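Local coordinates for protein phenylurea hydrolase B (Mycobacterium brisbanense, PDB 4WHB) that probably hydrolyses non-peptide carbon-nitrogen bonds, notably in phenylurea herbicides such as diuron, as a metal-dependent member of the amidohydrolase superfamily, at residues Leu101-Val107 with Ile368-Phe373; Ala416-Asp422 with Ser434-Gln440; Val190-Arg195 with Val238-Glu242; Lys338-Asn342 with Asn396-Tyr401. All coordinates share one frame; numbering follows the deposited sequence.

Contact 1 (Leu101-Val107 with Ile368-Phe373)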
loop_
_atom_site.group_PDB
_atom_site.type_symbol
_atom_site.label_atom_id
_atom_site.label_comp_id
_atom_site.label_asym_id
_atom_site.label_seq_id
_atom_site.Cartn_x
_atom_site.Cartn_y
_atom_site.Cartn_z
ATOM N N LEU C 101 36.949 -4.321 -4.085
ATOM C CA LEU C 101 36.911 -2.942 -3.662
ATOM C C LEU C 101 37.520 -2.738 -2.292
ATOM O O LEU C 101 38.104 -1.682 -2.010
ATOM C CB LEU C 101 35.466 -2.433 -3.686
ATOM C CG LEU C 101 34.815 -2.380 -5.057
ATOM C CD1 LEU C 101 33.387 -1.968 -4.841
ATOM C CD2 LEU C 101 35.499 -1.429 -6.034
ATOM N N ALA C 102 37.352 -3.731 -1.434
ATOM C CA ALA C 102 37.960 -3.738 -0.105
ATOM C C ALA C 102 39.480 -3.804 -0.247
ATOM O O ALA C 102 40.201 -2.970 0.288
ATOM C CB ALA C 102 37.413 -4.914 0.739
ATOM N N LEU C 103 39.949 -4.819 -0.973
ATOM C CA LEU C 103 41.363 -5.080 -1.172
ATOM C C LEU C 103 42.042 -3.896 -1.826
ATOM O O LEU C 103 43.145 -3.532 -1.449
ATOM C CB LEU C 103 41.509 -6.337 -2.046
ATOM C CG LEU C 103 42.921 -6.865 -2.362
ATOM C CD1 LEU C 103 43.700 -7.109 -1.062
ATOM C CD2 LEU C 103 42.814 -8.122 -3.227
ATOM N N ARG C 104 41.380 -3.307 -2.826
ATOM C CA ARG C 104 41.848 -2.089 -3.486
ATOM C C ARG C 104 42.087 -1.017 -2.403
ATOM O O ARG C 104 43.044 -0.257 -2.490
ATOM C CB ARG C 104 40.819 -1.607 -4.529
ATOM C CG ARG C 104 41.318 -0.471 -5.421
ATOM C CD ARG C 104 40.369 -0.042 -6.569
ATOM N NE ARG C 104 39.125 0.592 -6.103
ATOM C CZ ARG C 104 38.253 1.229 -6.882
ATOM N NH1 ARG C 104 38.432 1.320 -8.176
ATOM N NH2 ARG C 104 37.159 1.750 -6.366
ATOM N N ASN C 105 41.209 -0.962 -1.394
ATOM C CA ASN C 105 41.337 -0.017 -0.291
ATOM C C ASN C 105 42.184 -0.544 0.889
ATOM O O ASN C 105 42.339 0.099 1.917
ATOM C CB ASN C 105 39.976 0.404 0.179
ATOM C CG ASN C 105 39.303 1.360 -0.779
ATOM O OD1 ASN C 105 39.471 1.278 -2.000
ATOM N ND2 ASN C 105 38.533 2.275 -0.228
ATOM N N GLY C 106 42.756 -1.729 0.717
ATOM C CA GLY C 106 43.692 -2.279 1.683
ATOM C C GLY C 106 43.158 -3.406 2.552
ATOM O O GLY C 106 43.915 -3.956 3.364
ATOM N N VAL C 107 41.904 -3.800 2.378
ATOM C CA VAL C 107 41.376 -4.911 3.173
ATOM C C VAL C 107 41.646 -6.250 2.502
ATOM O O VAL C 107 41.046 -6.576 1.511
ATOM C CB VAL C 107 39.864 -4.746 3.424
ATOM C CG1 VAL C 107 39.374 -5.820 4.402
ATOM C CG2 VAL C 107 39.520 -3.308 3.924
ATOM N N ILE C 368 31.544 -0.142 0.709
ATOM C CA ILE C 368 32.605 -1.078 1.085
ATOM C C ILE C 368 34.044 -0.578 0.895
ATOM O O ILE C 368 34.979 -1.099 1.486
ATOM C CB ILE C 368 32.454 -2.405 0.363
ATOM C CG1 ILE C 368 33.054 -3.524 1.247
ATOM C CG2 ILE C 368 33.010 -2.289 -1.073
ATOM C CD1 ILE C 368 32.633 -4.924 0.813
ATOM N N GLY C 369 34.238 0.427 0.070
ATOM C CA GLY C 369 35.569 1.025 -0.018
ATOM C C GLY C 369 35.816 1.896 1.210
ATOM O O GLY C 369 36.899 1.857 1.783
ATOM N N ASN C 370 34.792 2.652 1.609
ATOM C CA ASN C 370 34.893 3.642 2.686
ATOM C C ASN C 370 34.785 3.102 4.104
ATOM O O ASN C 370 35.267 3.732 5.036
ATOM C CB ASN C 370 33.797 4.703 2.543
ATOM C CG ASN C 370 34.268 5.928 1.821
ATOM O OD1 ASN C 370 34.928 6.797 2.418
ATOM N ND2 ASN C 370 33.900 6.032 0.536
ATOM N N ASP C 371 34.197 1.924 4.244
ATOM C CA ASP C 371 33.666 1.470 5.546
ATOM C C ASP C 371 34.683 1.300 6.678
ATOM O O ASP C 371 34.423 1.720 7.818
ATOM C CB ASP C 371 32.889 0.164 5.360
ATOM C CG ASP C 371 33.743 -0.945 4.872
ATOM O OD1 ASP C 371 34.727 -0.678 4.151
ATOM O OD2 ASP C 371 33.418 -2.081 5.217
ATOM N N HIS C 372 35.827 0.697 6.359
ATOM C CA HIS C 372 36.832 0.425 7.337
ATOM C C HIS C 372 37.614 1.655 7.702
ATOM O O HIS C 372 38.162 1.748 8.790
ATOM C CB HIS C 372 37.758 -0.673 6.841
ATOM C CG HIS C 372 38.481 -0.327 5.564
ATOM N ND1 HIS C 372 37.832 -0.227 4.351
ATOM C CD2 HIS C 372 39.784 -0.049 5.318
ATOM C CE1 HIS C 372 38.704 0.090 3.423
ATOM N NE2 HIS C 372 39.891 0.208 3.982
ATOM N N PHE C 373 37.685 2.612 6.789
ATOM C CA PHE C 373 38.339 3.905 7.057
ATOM C C PHE C 373 37.499 4.725 8.024
ATOM O O PHE C 373 37.995 5.261 9.016
ATOM C CB PHE C 373 38.526 4.692 5.775
ATOM C CG PHE C 373 39.465 4.040 4.789
ATOM C CD1 PHE C 373 40.772 3.756 5.145
ATOM C CD2 PHE C 373 39.044 3.723 3.502
ATOM C CE1 PHE C 373 41.629 3.171 4.265
ATOM C CE2 PHE C 373 39.889 3.127 2.617
ATOM C CZ PHE C 373 41.193 2.865 2.993
#
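Asn105, just past the end of helix 91-104, meets Gly369, His372 and Phe373 with both its side chain and its carbonyl. Asn105 CB rests against His372 CE1 at 3.5 Å and near Phe373 CE2 at 3.7 Å. CG lies beside the backbone N and anti to the carbonyl carbon (chi1 -74°), which sends the amide toward Gly369. There CG sits at the edge of the Phe373 ring, in its plane, and Asn105 ND2 ends at Gly369 O in a weak, bent hydrogen bond of 2.6 Å. Asn105 O accepts a 3.2 Å bond from His372 NE2, the donor standing above the carbonyl plane. Val107 then lays CG2 squarely over the imidazole, 3.4 Å from the His372 ring centroid, a CH-pi contact. Between Asn105 and Val107, Gly106, at positive phi, closes the helix in a Schellman motif. One turn back in the helix, Leu101 CB touches Ile368 CG2 at 3.6 Å. His372 ND1 gives a nearly straight bond to Asp371 OD1, in the plane of the ring. With one nitrogen on a carboxylate and the other on a helix-end carbonyl, hydrogen bonds as well as packing fix the rotation of the His372 ring.

Contact 2 (Ala416-Asp422 with Ser434-Gln440)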
loop_
_atom_site.group_PDB
_atom_site.type_symbol
_atom_site.label_atom_id
_atom_site.label_comp_id
_atom_site.label_asym_id
_atom_site.label_seq_id
_atom_site.Cartn_x
_atom_site.Cartn_y
_atom_site.Cartn_z
ATOM N N ALA C 416 51.371 -13.395 4.569
ATOM C CA ALA C 416 51.852 -12.066 4.371
ATOM C C ALA C 416 50.801 -11.275 3.635
ATOM O O ALA C 416 50.656 -11.403 2.401
ATOM C CB ALA C 416 53.155 -12.063 3.651
ATOM N N ASP C 417 50.054 -10.504 4.425
ATOM C CA ASP C 417 49.060 -9.614 3.907
ATOM C C ASP C 417 49.453 -8.285 4.503
ATOM O O ASP C 417 49.521 -8.144 5.738
ATOM C CB ASP C 417 47.633 -9.991 4.384
ATOM C CG ASP C 417 47.247 -11.413 4.036
ATOM O OD1 ASP C 417 47.523 -11.851 2.886
ATOM O OD2 ASP C 417 46.641 -12.100 4.915
ATOM N N PHE C 418 49.743 -7.303 3.676
ATOM C CA PHE C 418 50.064 -6.023 4.240
ATOM C C PHE C 418 49.745 -4.866 3.323
ATOM O O PHE C 418 49.528 -5.030 2.125
ATOM C CB PHE C 418 51.533 -5.974 4.694
ATOM C CG PHE C 418 52.541 -6.001 3.591
ATOM C CD1 PHE C 418 52.852 -4.860 2.890
ATOM C CD2 PHE C 418 53.219 -7.165 3.304
ATOM C CE1 PHE C 418 53.810 -4.885 1.900
ATOM C CE2 PHE C 418 54.189 -7.201 2.306
ATOM C CZ PHE C 418 54.476 -6.051 1.586
ATOM N N VAL C 419 49.708 -3.687 3.933
ATOM C CA VAL C 419 49.394 -2.472 3.241
ATOM C C VAL C 419 50.494 -1.462 3.568
ATOM O O VAL C 419 50.938 -1.373 4.745
ATOM C CB VAL C 419 48.063 -1.938 3.723
ATOM C CG1 VAL C 419 47.659 -0.749 2.872
ATOM C CG2 VAL C 419 46.986 -3.030 3.679
ATOM N N LEU C 420 50.971 -0.739 2.546
ATOM C CA LEU C 420 51.943 0.300 2.779
ATOM C C LEU C 420 51.278 1.671 2.728
ATOM O O LEU C 420 50.560 1.972 1.767
ATOM C CB LEU C 420 53.041 0.232 1.727
ATOM C CG LEU C 420 54.224 -0.724 1.946
ATOM C CD1 LEU C 420 54.156 -1.752 0.826
ATOM C CD2 LEU C 420 55.553 0.040 1.868
ATOM N N LEU C 421 51.506 2.513 3.723
ATOM C CA LEU C 421 50.857 3.843 3.724
ATOM C C LEU C 421 51.803 4.954 3.283
ATOM O O LEU C 421 52.986 4.736 3.109
ATOM C CB LEU C 421 50.294 4.173 5.116
ATOM C CG LEU C 421 49.297 3.185 5.677
ATOM C CD1 LEU C 421 48.901 3.614 7.050
ATOM C CD2 LEU C 421 48.082 3.104 4.761
ATOM N N ASP C 422 51.266 6.151 3.118
ATOM C CA ASP C 422 52.075 7.328 2.705
ATOM C C ASP C 422 52.450 8.251 3.868
ATOM O O ASP C 422 53.334 9.070 3.733
ATOM C CB ASP C 422 51.266 8.186 1.697
ATOM C CG ASP C 422 52.102 8.832 0.678
ATOM O OD1 ASP C 422 53.317 8.894 0.879
ATOM O OD2 ASP C 422 51.537 9.259 -0.347
ATOM N N SER C 434 45.883 6.397 2.402
ATOM C CA SER C 434 46.950 6.700 1.417
ATOM C C SER C 434 47.884 5.515 1.339
ATOM O O SER C 434 48.694 5.294 2.248
ATOM C CB SER C 434 47.725 7.948 1.791
ATOM O OG SER C 434 48.132 7.879 3.152
ATOM N N ILE C 435 47.734 4.744 0.263
ATOM C CA ILE C 435 48.333 3.422 0.176
ATOM C C ILE C 435 49.121 3.287 -1.104
ATOM O O ILE C 435 48.524 3.298 -2.201
ATOM C CB ILE C 435 47.239 2.342 0.205
ATOM C CG1 ILE C 435 46.566 2.320 1.580
ATOM C CG2 ILE C 435 47.820 0.975 -0.106
ATOM C CD1 ILE C 435 45.297 1.465 1.682
ATOM N N THR C 436 50.436 3.132 -0.978
ATOM C CA THR C 436 51.276 2.956 -2.160
ATOM C C THR C 436 51.256 1.534 -2.683
ATOM O O THR C 436 51.430 1.319 -3.881
ATOM C CB THR C 436 52.721 3.394 -1.889
ATOM O OG1 THR C 436 53.236 2.697 -0.731
ATOM C CG2 THR C 436 52.720 4.925 -1.701
ATOM N N GLU C 437 51.038 0.565 -1.800
ATOM C CA GLU C 437 50.905 -0.832 -2.235
ATOM C C GLU C 437 50.101 -1.668 -1.271
ATOM O O GLU C 437 50.128 -1.421 -0.053
ATOM C CB GLU C 437 52.299 -1.475 -2.433
ATOM C CG GLU C 437 52.632 -1.751 -3.891
ATOM C CD GLU C 437 54.127 -1.689 -4.161
ATOM O OE1 GLU C 437 54.844 -1.025 -3.366
ATOM O OE2 GLU C 437 54.591 -2.287 -5.179
ATOM N N VAL C 438 49.391 -2.655 -1.819
ATOM C CA VAL C 438 48.762 -3.672 -1.008
ATOM C C VAL C 438 49.286 -5.056 -1.388
ATOM O O VAL C 438 49.088 -5.494 -2.504
ATOM C CB VAL C 438 47.252 -3.640 -1.153
ATOM C CG1 VAL C 438 46.615 -4.738 -0.296
ATOM C CG2 VAL C 438 46.692 -2.308 -0.695
ATOM N N PHE C 439 49.960 -5.733 -0.461
ATOM C CA PHE C 439 50.431 -7.085 -0.707
ATOM C C PHE C 439 49.536 -8.107 -0.013
ATOM O O PHE C 439 49.060 -7.874 1.114
ATOM C CB PHE C 439 51.870 -7.250 -0.234
ATOM C CG PHE C 439 52.905 -7.009 -1.319
ATOM C CD1 PHE C 439 53.083 -5.750 -1.868
ATOM C CD2 PHE C 439 53.689 -8.059 -1.783
ATOM C CE1 PHE C 439 54.011 -5.519 -2.846
ATOM C CE2 PHE C 439 54.618 -7.842 -2.768
ATOM C CZ PHE C 439 54.777 -6.568 -3.301
ATOM N N GLN C 440 49.272 -9.225 -0.689
ATOM C CA GLN C 440 48.395 -10.260 -0.145
ATOM C C GLN C 440 48.969 -11.630 -0.409
ATOM O O GLN C 440 49.442 -11.890 -1.506
ATOM C CB GLN C 440 46.993 -10.153 -0.753
ATOM C CG GLN C 440 45.890 -10.753 0.117
ATOM C CD GLN C 440 44.681 -11.153 -0.716
ATOM O OE1 GLN C 440 43.607 -10.538 -0.639
ATOM N NE2 GLN C 440 44.857 -12.194 -1.535
#
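Phe418 and Phe439 face each other as a hydrogen-bonded antiparallel pair, and their side chains lie alongside, pointing the same way. The ring planes are only 2° apart but slid, with centroids at 5.0 Å, so the rings themselves barely overlap. What sits over the face of Phe418 is instead Phe439 CB, 3.5 Å from the ring centroid. With CG of Phe418 placed between its backbone N and carbonyl carbon (chi1 69°), the ring swings across toward its partner. The backbone closes this end with Phe418 N to Phe439 O and Phe439 N to Phe418 O, both at 2.7 Å. Next along, Leu420 N bonds to Glu437 O almost straight. This strand pair belongs to the beta sandwich that accompanies the barrel in amidohydrolases of this kind: strand 56-63 flanks 418-421 on its other side, and the two phenylalanines reach Ile6 and Ile4 of strand 4-7 in the facing sheet. On the other face Val419 CG1 packs against Ile435, and Leu421 CD2 rests 3.6 Å from Ile435 CG1. Beyond the corner at Thr436 the pairing slackens. Thr436 N still reaches Leu420 O, but Asp422 N makes only a weak bond to Ser434 O, and Ser434 OG turns to Asn431 O. Glu437 and Asp422, both partly exposed, lie at the margin, and Glu437 CB, on the strand side of the corner, touches Leu420 CD1 at 3.8 Å.

Contact 3 (Val190-Arg195 with Val238-Glu242)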
loop_
_atom_site.group_PDB
_atom_site.type_symbol
_atom_site.label_atom_id
_atom_site.label_comp_id
_atom_site.label_asym_id
_atom_site.label_seq_id
_atom_site.Cartn_x
_atom_site.Cartn_y
_atom_site.Cartn_z
ATOM N N VAL C 190 14.894 -28.772 13.558
ATOM C CA VAL C 190 15.857 -27.672 13.457
ATOM C C VAL C 190 17.259 -28.309 13.470
ATOM O O VAL C 190 18.041 -28.168 12.511
ATOM C CB VAL C 190 15.754 -26.672 14.613
ATOM C CG1 VAL C 190 16.706 -25.508 14.370
ATOM C CG2 VAL C 190 14.349 -26.131 14.760
ATOM N N ARG C 191 17.531 -29.077 14.527
ATOM C CA ARG C 191 18.799 -29.788 14.696
ATOM C C ARG C 191 19.195 -30.485 13.413
ATOM O O ARG C 191 20.349 -30.363 12.976
ATOM C CB ARG C 191 18.671 -30.810 15.827
ATOM C CG ARG C 191 19.832 -31.781 15.969
ATOM C CD ARG C 191 20.740 -31.341 17.093
ATOM N NE ARG C 191 20.313 -31.775 18.412
ATOM C CZ ARG C 191 21.028 -31.613 19.527
ATOM N NH1 ARG C 191 22.216 -31.018 19.512
ATOM N NH2 ARG C 191 20.540 -32.060 20.674
ATOM N N ALA C 192 18.208 -31.180 12.817
ATOM C CA ALA C 192 18.341 -31.819 11.512
ATOM C C ALA C 192 18.843 -30.866 10.479
ATOM O O ALA C 192 19.897 -31.107 9.893
ATOM C CB ALA C 192 17.012 -32.405 11.054
ATOM N N ARG C 193 18.161 -29.754 10.285
ATOM C CA ARG C 193 18.451 -28.895 9.158
ATOM C C ARG C 193 19.539 -27.919 9.366
ATOM O O ARG C 193 19.977 -27.297 8.433
ATOM C CB ARG C 193 17.245 -28.108 8.776
ATOM C CG ARG C 193 16.135 -28.907 8.182
ATOM C CD ARG C 193 14.932 -28.011 8.063
ATOM N NE ARG C 193 13.652 -28.694 8.182
ATOM C CZ ARG C 193 12.799 -28.495 9.163
ATOM N NH1 ARG C 193 13.085 -27.659 10.121
ATOM N NH2 ARG C 193 11.684 -29.158 9.176
ATOM N N VAL C 194 19.952 -27.752 10.597
ATOM C CA VAL C 194 21.080 -26.842 10.895
ATOM C C VAL C 194 22.453 -27.486 10.638
ATOM O O VAL C 194 23.396 -26.789 10.345
ATOM C CB VAL C 194 20.995 -26.242 12.302
ATOM C CG1 VAL C 194 22.010 -25.143 12.478
ATOM C CG2 VAL C 194 19.614 -25.645 12.499
ATOM N N ARG C 195 22.588 -28.800 10.733
ATOM C CA ARG C 195 23.834 -29.432 10.277
ATOM C C ARG C 195 23.848 -29.873 8.820
ATOM O O ARG C 195 24.905 -30.039 8.244
ATOM C CB ARG C 195 24.199 -30.627 11.162
ATOM C CG ARG C 195 25.438 -30.362 12.002
ATOM C CD ARG C 195 26.624 -29.861 11.149
ATOM N NE ARG C 195 27.489 -30.957 10.778
ATOM C CZ ARG C 195 28.754 -30.833 10.365
ATOM N NH1 ARG C 195 29.318 -29.640 10.253
ATOM N NH2 ARG C 195 29.475 -31.924 10.048
ATOM N N VAL C 238 20.460 -25.494 20.520
ATOM C CA VAL C 238 20.385 -26.614 19.604
ATOM C C VAL C 238 21.126 -26.277 18.333
ATOM O O VAL C 238 21.487 -27.153 17.595
ATOM C CB VAL C 238 18.915 -26.983 19.336
ATOM C CG1 VAL C 238 18.725 -27.722 18.000
ATOM C CG2 VAL C 238 18.376 -27.802 20.487
ATOM N N MET C 239 21.327 -24.996 18.072
ATOM C CA MET C 239 22.160 -24.588 16.940
ATOM C C MET C 239 23.576 -24.234 17.353
ATOM O O MET C 239 24.500 -24.338 16.534
ATOM C CB MET C 239 21.514 -23.426 16.221
ATOM C CG MET C 239 20.048 -23.642 16.042
ATOM S SD MET C 239 19.244 -22.093 15.783
ATOM C CE MET C 239 17.745 -22.692 14.962
ATOM N N VAL C 240 23.742 -23.830 18.612
ATOM C CA VAL C 240 25.074 -23.620 19.153
ATOM C C VAL C 240 25.835 -24.939 19.331
ATOM O O VAL C 240 27.064 -24.973 19.134
ATOM C CB VAL C 240 25.037 -22.852 20.462
ATOM C CG1 VAL C 240 26.384 -22.894 21.184
ATOM C CG2 VAL C 240 24.611 -21.408 20.191
ATOM N N GLU C 241 25.120 -26.014 19.681
ATOM C CA GLU C 241 25.756 -27.336 19.826
ATOM C C GLU C 241 26.330 -27.815 18.524
ATOM O O GLU C 241 27.392 -28.399 18.483
ATOM C CB GLU C 241 24.754 -28.363 20.367
ATOM C CG GLU C 241 25.069 -28.801 21.788
ATOM C CD GLU C 241 23.880 -29.348 22.546
ATOM O OE1 GLU C 241 23.022 -30.033 21.912
ATOM O OE2 GLU C 241 23.845 -29.099 23.775
ATOM N N GLU C 242 25.515 -27.665 17.523
ATOM C CA GLU C 242 25.837 -27.986 16.149
ATOM C C GLU C 242 26.999 -27.176 15.613
ATOM O O GLU C 242 27.869 -27.692 14.964
ATOM C CB GLU C 242 24.605 -27.734 15.292
ATOM C CG GLU C 242 23.905 -28.978 14.833
ATOM C CD GLU C 242 23.607 -29.914 15.934
ATOM O OE1 GLU C 242 22.997 -29.451 16.926
ATOM O OE2 GLU C 242 23.987 -31.094 15.769
#
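Arg191 serves two consecutive glutamates of the neighbouring helix, Glu241 and Glu242, with a single nitrogen, NH1. The helices, 187-198 and 233-246, lie side by side on the outside of the TIM barrel, their short segments 9.5 Å apart and crossing at -36°, and 233-246 forms the connection between the adjacent parallel strands 205-208 and 250-253. Glu241 OE1, 2.7 Å from Arg191 NH1, uses its anti lone pair and its carboxylate is nearly coplanar with the guanidinium. Glu242 OE1, 3.1 Å from the same Arg191 NH1, uses its syn lone pair from a carboxylate turned almost perpendicular. The arginine starts with CG anti to its backbone N (chi1 170°), then bends at chi2 and chi3, which carries the guanidinium over to the acidic pair. Sharing one cation probably eases the mutual repulsion of the two carboxylates. Inward from this network the contact becomes apolar: Arg191 CB touches Val238 CG1 at 3.8 Å, and Val194 CG2 approaches Met239 CG at 4.1 Å, Met239 itself reaching on to Ile207 of strand 205-208. One turn after Arg191, Arg195 meets Glu242 through aliphatic carbons, CG to CG at 3.5 Å, while Arg195 NE stays 6.1 Å from Glu242 OE2.

Contact 4 (Lys338-Asn342 with Asn396-Tyr401)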
loop_
_atom_site.group_PDB
_atom_site.type_symbol
_atom_site.label_atom_id
_atom_site.label_comp_id
_atom_site.label_asym_id
_atom_site.label_seq_id
_atom_site.Cartn_x
_atom_site.Cartn_y
_atom_site.Cartn_z
ATOM N N LYS C 338 36.335 -6.342 24.490
ATOM C CA LYS C 338 37.097 -6.734 23.311
ATOM C C LYS C 338 36.271 -6.388 22.050
ATOM O O LYS C 338 35.098 -6.783 21.931
ATOM C CB LYS C 338 37.425 -8.227 23.366
ATOM C CG LYS C 338 38.117 -8.634 24.667
ATOM C CD LYS C 338 38.120 -10.126 24.852
ATOM C CE LYS C 338 36.731 -10.715 24.761
ATOM N NZ LYS C 338 35.732 -10.009 25.565
ATOM N N ILE C 339 36.892 -5.634 21.149
ATOM C CA ILE C 339 36.181 -4.928 20.105
ATOM C C ILE C 339 36.529 -5.483 18.725
ATOM O O ILE C 339 37.624 -5.965 18.497
ATOM C CB ILE C 339 36.468 -3.400 20.217
ATOM C CG1 ILE C 339 35.740 -2.813 21.427
ATOM C CG2 ILE C 339 36.108 -2.622 18.925
ATOM C CD1 ILE C 339 36.420 -1.590 21.964
ATOM N N LEU C 340 35.553 -5.423 17.819
ATOM C CA LEU C 340 35.662 -5.998 16.471
ATOM C C LEU C 340 35.381 -4.937 15.409
ATOM O O LEU C 340 34.714 -3.981 15.668
ATOM C CB LEU C 340 34.639 -7.124 16.356
ATOM C CG LEU C 340 34.905 -8.170 15.292
ATOM C CD1 LEU C 340 35.925 -9.126 15.839
ATOM C CD2 LEU C 340 33.622 -8.940 14.952
ATOM N N LEU C 341 35.891 -5.092 14.208
ATOM C CA LEU C 341 35.531 -4.182 13.111
ATOM C C LEU C 341 34.306 -4.739 12.406
ATOM O O LEU C 341 34.359 -5.744 11.710
ATOM C CB LEU C 341 36.674 -3.928 12.106
ATOM C CG LEU C 341 36.514 -2.661 11.273
ATOM C CD1 LEU C 341 37.840 -2.178 10.719
ATOM C CD2 LEU C 341 35.564 -2.870 10.116
ATOM N N ASN C 342 33.200 -4.030 12.603
ATOM C CA ASN C 342 31.944 -4.307 11.952
ATOM C C ASN C 342 31.365 -3.028 11.362
ATOM O O ASN C 342 31.070 -2.067 12.082
ATOM C CB ASN C 342 30.946 -4.909 12.954
ATOM C CG ASN C 342 31.307 -6.331 13.405
ATOM O OD1 ASN C 342 32.181 -6.977 12.840
ATOM N ND2 ASN C 342 30.611 -6.823 14.417
ATOM N N ASN C 396 42.112 -8.189 16.251
ATOM C CA ASN C 396 40.872 -8.390 16.999
ATOM C C ASN C 396 39.726 -9.004 16.193
ATOM O O ASN C 396 38.947 -9.796 16.746
ATOM C CB ASN C 396 40.421 -7.100 17.631
ATOM C CG ASN C 396 41.576 -6.281 18.136
ATOM O OD1 ASN C 396 42.695 -6.444 17.687
ATOM N ND2 ASN C 396 41.301 -5.386 19.050
ATOM N N VAL C 397 39.615 -8.710 14.903
ATOM C CA VAL C 397 38.610 -9.441 14.145
ATOM C C VAL C 397 39.100 -10.855 13.969
ATOM O O VAL C 397 38.364 -11.822 14.179
ATOM C CB VAL C 397 38.296 -8.809 12.783
ATOM C CG1 VAL C 397 36.844 -9.067 12.450
ATOM C CG2 VAL C 397 38.579 -7.307 12.759
ATOM N N ALA C 398 40.363 -10.948 13.584
ATOM C CA ALA C 398 41.057 -12.218 13.539
ATOM C C ALA C 398 41.355 -12.905 14.896
ATOM O O ALA C 398 41.687 -14.018 14.907
ATOM C CB ALA C 398 42.379 -12.034 12.806
ATOM N N ARG C 399 41.448 -12.251 16.037
ATOM C CA ARG C 399 41.529 -13.020 17.276
ATOM C C ARG C 399 40.166 -13.688 17.544
ATOM O O ARG C 399 40.102 -14.829 18.016
ATOM C CB ARG C 399 41.951 -12.151 18.473
ATOM C CG ARG C 399 43.350 -11.544 18.380
ATOM C CD ARG C 399 44.125 -11.542 19.717
ATOM N NE ARG C 399 45.611 -11.587 19.601
ATOM C CZ ARG C 399 46.316 -12.691 19.271
ATOM N NH1 ARG C 399 45.718 -13.830 18.940
ATOM N NH2 ARG C 399 47.628 -12.656 19.235
ATOM N N ALA C 400 39.113 -12.948 17.228
ATOM C CA ALA C 400 37.727 -13.324 17.489
ATOM C C ALA C 400 37.139 -14.363 16.520
ATOM O O ALA C 400 36.104 -14.871 16.786
ATOM C CB ALA C 400 36.870 -12.079 17.409
ATOM N N TYR C 401 37.743 -14.673 15.398
ATOM C CA TYR C 401 37.268 -15.854 14.669
ATOM C C TYR C 401 38.039 -17.146 14.908
ATOM O O TYR C 401 37.607 -18.196 14.481
ATOM C CB TYR C 401 37.209 -15.551 13.162
ATOM C CG TYR C 401 36.110 -14.579 12.856
ATOM C CD1 TYR C 401 36.324 -13.212 13.016
ATOM C CD2 TYR C 401 34.843 -15.002 12.453
ATOM C CE1 TYR C 401 35.324 -12.290 12.772
ATOM C CE2 TYR C 401 33.829 -14.076 12.228
ATOM C CZ TYR C 401 34.091 -12.726 12.370
ATOM O OH TYR C 401 33.135 -11.780 12.143
#
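Leu340 is the bump and helix 395-400 supplies the hollow, a small example of how a barrel strand keys into a helix without any hydrogen bond between them. The strand and helix segments approach to 7.3 Å and cross at -108°, so the strand runs across the helix, not along it. Leu340 CG stands anti to the backbone N (chi1 -158°), which carries the two methyl groups toward the helix. Leu340 CD1 settles between Val397 CG1 and Ala400 CB, at 3.5 Å from each, in the notch left by residues one turn apart. Leu340 CD2 points to the far wall, where Tyr401 CE1 lies 4.3 Å away, approached obliquely. Val397 in turn is a forked ridge. Its CG1 branch lies against Leu340, the two side chains about perpendicular, while Val397 CG2 drops beside the next strand residue, 3.9 Å from Leu341 CB. Val270 of strand 270-272 packs on Leu340, Ala400 and Tyr401, while Trp296 of strand 296-299 touches Asn396 and Ala400. Val62 of strand 56-63 covers Val397, and Phe111 of strand 107-112 stacks on Tyr401.

From the N terminus, the chain first opens contact 1 at 101-107, a loop of 260 residues that ties the end of helix 91-104 to the stretch leading into helix 371-381. Within it contact 3 opens and closes, joining two outer barrel helices, 187-198 and 233-246. Contact 4 opens at 338-342 before 368-373 closes contact 1, and shuts only at 396-401, binding strand 339-341 to helix 395-400; contacts 1 and 4 therefore cross, and they touch where His372 CB meets Leu341 CD1. Contact 2 follows in series as a short local closure in the flanking beta sheet. Through Val419, Ile435 and Val438 it packs that sheet on the end of helix 91-104 and the turn after it.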